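Local coordinates for protein cellulosomal scaffoldin (Acetivibrio cellulolyticus, PDB 3ZUC) that contributes a family 3b carbohydrate-binding module that binds crystalline cellulose, as one part of a cellulosomal scaffoldin probably also endowed with cellulase activity, at residues A[141-145]-A[146-150]. Numbering follows the deposited sequence.
Sequences AYSAE and GLIWG
Ala141 CB lies 3.9 Å from Trp149 CB on one face of this beta hairpin, with Ile148 CG1 slightly farther off. On the other face, the aromatic ring of Tyr142 and the isobutyl group of Leu147 cross obliquely, CE2 of Tyr142 lying 3.7 Å from CD1 of Leu147; chi1 of Leu147 (-178°) carries the branch alongside the ring and chi2 (70°) turns CD1 to it. The pairing carries a classic beta bulge: Ile148 and Trp149 both face Ala141, whose O accepts a nearly straight bond from Ile148 N (2.8 Å, 174° at hydrogen). Trp149 N gives the same oxygen a weak one. Gly146 N to Ser143 O closes a type I turn, the donor standing above the carbonyl plane, while Ser143 N to Gly146 O, 2.9 Å, completes the hydrogen-bonded pair. Ser143 OG accepts from Glu145 N at 2.9 Å, an ST turn. One water joins Glu145 O to Leu147 O. Tyr142 OH is hydrogen-bonded to Glu152 OE2 and to Thr140 OG1. The hairpin edges one sheet of the family 3 module's beta sandwich: strand 146-149 is outermost, strand 140-143 pairs with strand 42-47, and Ala141 and Trp149 pack across the interior against Val8 of strand 6-12 in the second sheet.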
# COMPACT_ATOMS: atom_id res chain seq x y z
N ALA A 141 -7.24 -1.62 2.28
CA ALA A 141 -7.33 -0.24 2.73
C ALA A 141 -8.34 -0.16 3.85
O ALA A 141 -9.22 -1.01 3.99
CB ALA A 141 -7.76 0.70 1.60
N TYR A 142 -8.18 0.90 4.64
CA TYR A 142 -8.91 1.13 5.88
C TYR A 142 -9.32 2.58 5.96
O TYR A 142 -8.59 3.45 5.48
CB TYR A 142 -8.02 0.81 7.11
CG TYR A 142 -7.47 -0.58 7.05
CD1 TYR A 142 -6.37 -0.87 6.25
CD2 TYR A 142 -8.08 -1.64 7.71
CE1 TYR A 142 -5.92 -2.15 6.08
CE2 TYR A 142 -7.62 -2.94 7.57
CZ TYR A 142 -6.54 -3.19 6.73
OH TYR A 142 -6.09 -4.46 6.50
N SER A 143 -10.45 2.82 6.63
CA SER A 143 -10.84 4.14 7.08
C SER A 143 -10.83 4.13 8.60
O SER A 143 -10.37 3.17 9.22
CB SER A 143 -12.24 4.48 6.59
OG SER A 143 -13.16 3.68 7.26
N ALA A 144 -11.38 5.17 9.23
CA ALA A 144 -11.59 5.12 10.67
C ALA A 144 -12.51 3.97 11.07
O ALA A 144 -12.51 3.58 12.24
CB ALA A 144 -12.15 6.45 11.17
N GLU A 145 -13.33 3.49 10.14
CA GLU A 145 -14.24 2.37 10.42
C GLU A 145 -13.56 1.03 10.38
O GLU A 145 -14.19 0.03 10.71
CB GLU A 145 -15.38 2.35 9.38
CG GLU A 145 -16.34 3.46 9.50
CD GLU A 145 -17.05 3.38 10.81
OE1 GLU A 145 -18.08 2.66 10.91
OE2 GLU A 145 -16.56 4.02 11.76
N GLY A 146 -12.32 0.97 9.94
CA GLY A 146 -11.70 -0.32 9.75
C GLY A 146 -11.58 -0.65 8.28
O GLY A 146 -11.46 0.23 7.43
N LEU A 147 -11.58 -1.94 7.96
CA LEU A 147 -11.34 -2.40 6.60
C LEU A 147 -12.42 -1.88 5.66
O LEU A 147 -13.61 -2.01 5.95
CB LEU A 147 -11.32 -3.93 6.60
CG LEU A 147 -11.03 -4.62 5.27
CD1 LEU A 147 -9.58 -4.42 4.84
CD2 LEU A 147 -11.36 -6.10 5.36
N ILE A 148 -11.99 -1.36 4.50
CA ILE A 148 -12.89 -0.88 3.47
C ILE A 148 -12.55 -1.43 2.07
O ILE A 148 -13.31 -1.19 1.14
CB ILE A 148 -12.98 0.66 3.41
CG1 ILE A 148 -11.65 1.28 2.99
CG2 ILE A 148 -13.50 1.21 4.72
CD1 ILE A 148 -11.70 2.78 2.75
N TRP A 149 -11.48 -2.20 1.92
CA TRP A 149 -11.11 -2.73 0.61
C TRP A 149 -10.23 -3.93 0.80
O TRP A 149 -9.25 -3.87 1.56
CB TRP A 149 -10.31 -1.68 -0.21
CG TRP A 149 -9.86 -2.25 -1.52
CD1 TRP A 149 -8.72 -2.97 -1.77
CD2 TRP A 149 -10.58 -2.21 -2.76
NE1 TRP A 149 -8.71 -3.41 -3.06
CE2 TRP A 149 -9.83 -2.94 -3.70
CE3 TRP A 149 -11.78 -1.62 -3.17
CZ2 TRP A 149 -10.24 -3.08 -5.03
CZ3 TRP A 149 -12.17 -1.76 -4.48
CH2 TRP A 149 -11.41 -2.48 -5.39
N GLY A 150 -10.52 -5.00 0.06
CA GLY A 150 -9.60 -6.11 -0.08
C GLY A 150 -9.81 -7.23 0.93
O GLY A 150 -10.74 -7.23 1.73
O HOH W 1 -15.07 -1.67 8.39